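Local structure of ABC transporter, solute-binding protein (Staphylococcus aureus, 6LKK) at residues V202-N214 with Q265-P277. The protein binds glucose 6-phosphate as the extracellular sensor protein of a two-component signalling system, and belongs to a family of ABC-transporter solute-binding proteins. Numbering follows the deposited sequence.
Sequences VSIVYPIEGTMLN and QSIENLKNIPLIP. With G6P (6-O-phosphono-alpha-D-glucopyranose), chain B.
Y206 reaches across to the 265-277 loop, its CG anti to the carbonyl carbon (chi1 -59°), a torsion that swings the ring to where the methylene groups of E268 and the side chain of I273 lie over one face. I273 CG1 sits 4.2 Å from the centroid of the Y206 ring, displaced toward the rim, and E268 CB packs over the same face in a second CH-pi contact; I273 CD1 closes on Y206 CE2 at 3.5 Å. The phenol oxygen takes the backbone N-H of E268 (E268 N to Y206 OH 3.1 Å) and is also hydrogen-bonded to E189 of helix 189-197, so one face of the ring and its hydroxyl are engaged. Beyond the ring, the CD1 methyls of I204 and I267 meet, and a water joins I204 N to S266 OG.

After the type I turn P207-G210, the backbones form a single bridge: T211 N donates to P274 O at 2.7 Å, and I276 N to T211 O at 3.1 Å. I276 CG1 rests 3.4 Å from G210 C, against the backbone of the glycine. T211 CB meets I273 CG2, while L213 crosses L270 at about a right angle, CD1 of L213 pressing on L270 CD2 (3.7 Å).

One residue further, N214 ND2 donates to O2 of glucose 6-phosphate (3.0 Å, 170°). Two bonds grip the Y206 hydroxyl and two backbone bonds hold T211, fixing the connection between strands 202-205 and 213-221 beside N214.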
# COMPACT_ATOMS: atom_id res chain seq x y z
N VAL A 202 1.16 -13.54 14.65
CA VAL A 202 1.55 -13.07 13.32
C VAL A 202 3.03 -12.73 13.34
O VAL A 202 3.49 -11.95 14.20
CB VAL A 202 0.72 -11.84 12.89
CG1 VAL A 202 1.31 -11.19 11.64
CG2 VAL A 202 -0.72 -12.24 12.64
N SER A 203 3.78 -13.30 12.40
CA SER A 203 5.17 -12.93 12.15
C SER A 203 5.26 -12.18 10.83
O SER A 203 4.60 -12.54 9.85
CB SER A 203 6.07 -14.17 12.11
OG SER A 203 6.20 -14.76 13.39
N ILE A 204 6.08 -11.14 10.81
CA ILE A 204 6.27 -10.30 9.64
C ILE A 204 7.59 -10.69 8.99
O ILE A 204 8.64 -10.69 9.64
CB ILE A 204 6.25 -8.81 10.01
CG1 ILE A 204 4.92 -8.47 10.70
CG2 ILE A 204 6.45 -7.94 8.77
CD1 ILE A 204 4.87 -7.08 11.31
N VAL A 205 7.54 -11.05 7.71
CA VAL A 205 8.70 -11.53 6.97
C VAL A 205 8.92 -10.62 5.78
O VAL A 205 8.02 -10.41 4.95
CB VAL A 205 8.51 -12.99 6.51
CG1 VAL A 205 9.65 -13.42 5.59
CG2 VAL A 205 8.42 -13.92 7.71
N TYR A 206 10.13 -10.07 5.68
CA TYR A 206 10.54 -9.29 4.53
C TYR A 206 11.28 -10.22 3.58
O TYR A 206 12.41 -10.63 3.89
CB TYR A 206 11.43 -8.13 4.96
CG TYR A 206 10.75 -7.19 5.93
CD1 TYR A 206 10.78 -7.43 7.30
CD2 TYR A 206 10.05 -6.08 5.48
CE1 TYR A 206 10.14 -6.58 8.19
CE2 TYR A 206 9.41 -5.22 6.36
CZ TYR A 206 9.47 -5.48 7.72
OH TYR A 206 8.84 -4.63 8.61
N PRO A 207 10.70 -10.60 2.44
CA PRO A 207 11.27 -11.70 1.65
C PRO A 207 12.72 -11.44 1.25
O PRO A 207 13.05 -10.39 0.70
CB PRO A 207 10.35 -11.80 0.43
CG PRO A 207 9.47 -10.59 0.47
CD PRO A 207 9.43 -10.11 1.87
N ILE A 208 13.58 -12.42 1.51
CA ILE A 208 15.01 -12.27 1.26
C ILE A 208 15.31 -12.11 -0.23
O ILE A 208 16.33 -11.52 -0.59
CB ILE A 208 15.80 -13.45 1.85
CG1 ILE A 208 15.33 -14.79 1.28
CG2 ILE A 208 15.69 -13.45 3.37
CD1 ILE A 208 16.23 -15.96 1.64
N GLU A 209 14.44 -12.61 -1.11
CA GLU A 209 14.69 -12.49 -2.54
C GLU A 209 14.51 -11.07 -3.06
O GLU A 209 14.95 -10.78 -4.18
CB GLU A 209 13.77 -13.41 -3.34
CG GLU A 209 13.87 -14.89 -2.99
CD GLU A 209 12.95 -15.29 -1.86
OE1 GLU A 209 12.34 -14.40 -1.24
OE2 GLU A 209 12.82 -16.51 -1.61
N GLY A 210 13.89 -10.20 -2.28
CA GLY A 210 13.58 -8.87 -2.75
C GLY A 210 12.20 -8.44 -2.30
O GLY A 210 11.19 -9.05 -2.66
N THR A 211 12.16 -7.38 -1.51
CA THR A 211 10.93 -6.84 -0.95
C THR A 211 10.50 -5.61 -1.74
O THR A 211 11.29 -4.68 -1.93
CB THR A 211 11.14 -6.48 0.52
OG1 THR A 211 11.49 -7.66 1.26
CG2 THR A 211 9.89 -5.86 1.13
N MET A 212 9.26 -5.62 -2.22
CA MET A 212 8.73 -4.47 -2.94
C MET A 212 8.43 -3.34 -1.97
O MET A 212 7.78 -3.55 -0.94
CB MET A 212 7.46 -4.87 -3.70
CG MET A 212 6.83 -3.76 -4.52
SD MET A 212 7.93 -3.10 -5.79
CE MET A 212 8.18 -4.58 -6.77
N LEU A 213 8.89 -2.13 -2.30
CA LEU A 213 8.60 -0.94 -1.50
C LEU A 213 7.58 -0.09 -2.26
O LEU A 213 7.89 0.47 -3.32
CB LEU A 213 9.86 -0.13 -1.22
CG LEU A 213 9.67 1.09 -0.31
CD1 LEU A 213 9.27 0.67 1.09
CD2 LEU A 213 10.92 1.94 -0.28
N ASN A 214 6.37 -0.00 -1.72
CA ASN A 214 5.35 0.85 -2.30
C ASN A 214 5.60 2.30 -1.91
O ASN A 214 5.80 2.61 -0.73
CB ASN A 214 3.96 0.44 -1.83
CG ASN A 214 3.60 -0.98 -2.20
OD1 ASN A 214 4.27 -1.60 -3.03
ND2 ASN A 214 2.54 -1.50 -1.61
N GLN A 265 10.18 -3.03 17.58
CA GLN A 265 9.95 -4.48 17.67
C GLN A 265 10.29 -5.10 16.31
O GLN A 265 11.37 -4.81 15.77
CB GLN A 265 8.53 -4.71 18.17
CG GLN A 265 8.29 -4.16 19.57
CD GLN A 265 6.87 -4.38 20.04
OE1 GLN A 265 5.93 -3.75 19.55
NE2 GLN A 265 6.70 -5.27 21.01
N SER A 266 9.43 -5.94 15.73
CA SER A 266 9.81 -6.72 14.56
C SER A 266 9.71 -5.94 13.25
O SER A 266 10.10 -6.48 12.21
CB SER A 266 8.96 -7.98 14.47
OG SER A 266 7.65 -7.68 14.01
N ILE A 267 9.19 -4.71 13.27
CA ILE A 267 9.24 -3.87 12.08
C ILE A 267 10.70 -3.58 11.77
O ILE A 267 11.52 -3.36 12.67
CB ILE A 267 8.45 -2.57 12.30
CG1 ILE A 267 7.00 -2.87 12.70
CG2 ILE A 267 8.49 -1.71 11.04
CD1 ILE A 267 6.16 -3.52 11.62
N GLU A 268 11.05 -3.57 10.48
CA GLU A 268 12.42 -3.36 10.06
C GLU A 268 12.59 -1.97 9.45
O GLU A 268 11.71 -1.48 8.74
CB GLU A 268 12.86 -4.42 9.05
CG GLU A 268 12.91 -5.84 9.61
CD GLU A 268 14.10 -6.08 10.52
OE1 GLU A 268 14.94 -5.17 10.70
OE2 GLU A 268 14.20 -7.21 11.06
N ASN A 269 13.73 -1.35 9.75
CA ASN A 269 14.17 -0.15 9.06
C ASN A 269 14.49 -0.48 7.61
O ASN A 269 14.90 -1.60 7.29
CB ASN A 269 15.40 0.43 9.77
CG ASN A 269 15.85 1.75 9.18
OD1 ASN A 269 16.48 1.79 8.13
ND2 ASN A 269 15.54 2.84 9.88
N LEU A 270 14.30 0.50 6.73
CA LEU A 270 14.55 0.27 5.31
C LEU A 270 15.96 -0.26 5.07
O LEU A 270 16.18 -1.09 4.18
CB LEU A 270 14.32 1.54 4.51
CG LEU A 270 12.87 1.91 4.18
CD1 LEU A 270 12.85 3.23 3.43
CD2 LEU A 270 12.18 0.83 3.36
N LYS A 271 16.93 0.22 5.85
CA LYS A 271 18.31 -0.20 5.64
C LYS A 271 18.52 -1.68 5.91
O LYS A 271 19.51 -2.25 5.44
CB LYS A 271 19.25 0.63 6.52
CG LYS A 271 19.25 0.25 8.00
CD LYS A 271 20.15 1.18 8.80
CE LYS A 271 20.33 0.71 10.23
NZ LYS A 271 19.11 0.91 11.05
N ASN A 272 17.60 -2.32 6.63
CA ASN A 272 17.68 -3.75 6.93
C ASN A 272 16.69 -4.57 6.13
O ASN A 272 16.51 -5.76 6.41
CB ASN A 272 17.47 -3.98 8.43
CG ASN A 272 18.47 -3.22 9.28
OD1 ASN A 272 18.09 -2.44 10.16
ND2 ASN A 272 19.75 -3.44 9.03
N ILE A 273 16.03 -3.97 5.15
CA ILE A 273 15.09 -4.68 4.28
C ILE A 273 15.77 -4.91 2.94
O ILE A 273 16.34 -3.96 2.38
CB ILE A 273 13.78 -3.88 4.09
CG1 ILE A 273 13.04 -3.76 5.42
CG2 ILE A 273 12.90 -4.54 3.03
CD1 ILE A 273 11.83 -2.83 5.38
N PRO A 274 15.76 -6.14 2.40
CA PRO A 274 16.34 -6.35 1.06
C PRO A 274 15.41 -5.85 -0.03
O PRO A 274 14.58 -6.61 -0.55
CB PRO A 274 16.55 -7.86 1.00
CG PRO A 274 15.50 -8.42 1.90
CD PRO A 274 15.26 -7.39 2.98
N LEU A 275 15.53 -4.58 -0.38
CA LEU A 275 14.62 -3.97 -1.33
C LEU A 275 14.96 -4.41 -2.75
O LEU A 275 16.13 -4.57 -3.11
CB LEU A 275 14.70 -2.45 -1.23
CG LEU A 275 14.32 -1.87 0.13
CD1 LEU A 275 14.64 -0.39 0.18
CD2 LEU A 275 12.85 -2.11 0.40
N ILE A 276 13.92 -4.61 -3.56
CA ILE A 276 14.11 -4.81 -4.99
C ILE A 276 14.64 -3.49 -5.54
O ILE A 276 13.94 -2.47 -5.44
CB ILE A 276 12.81 -5.23 -5.69
CG1 ILE A 276 12.26 -6.51 -5.07
CG2 ILE A 276 13.05 -5.43 -7.18
CD1 ILE A 276 10.81 -6.75 -5.39
N PRO A 277 15.84 -3.44 -6.10
CA PRO A 277 16.32 -2.18 -6.66
C PRO A 277 15.51 -1.79 -7.89
O PRO A 277 14.96 -2.63 -8.59
CB PRO A 277 17.78 -2.48 -7.02
CG PRO A 277 17.78 -3.94 -7.32
CD PRO A 277 16.76 -4.55 -6.39
C1 G6P B . -0.95 -1.24 -0.62
C2 G6P B . -0.54 0.23 -0.35
C3 G6P B . -1.41 0.95 0.60
C4 G6P B . -2.81 0.55 0.46
C5 G6P B . -2.96 -0.91 0.89
C6 G6P B . -4.34 -1.40 0.62
O1 G6P B . 0.16 -2.08 -0.44
O2 G6P B . 0.81 0.29 0.13
O3 G6P B . -1.31 2.42 0.34
O4 G6P B . -3.66 1.36 1.30
O5 G6P B . -2.02 -1.81 0.19
O6 G6P B . -4.60 -1.26 -0.76
P G6P B . -5.21 -2.58 -1.63
O1P G6P B . -5.51 -2.10 -3.04
O2P G6P B . -6.50 -3.10 -0.97
O3P G6P B . -4.19 -3.65 -1.68
O HOH W 1 7.15 -10.35 13.32
O HOH W 2 11.23 -1.98 -4.22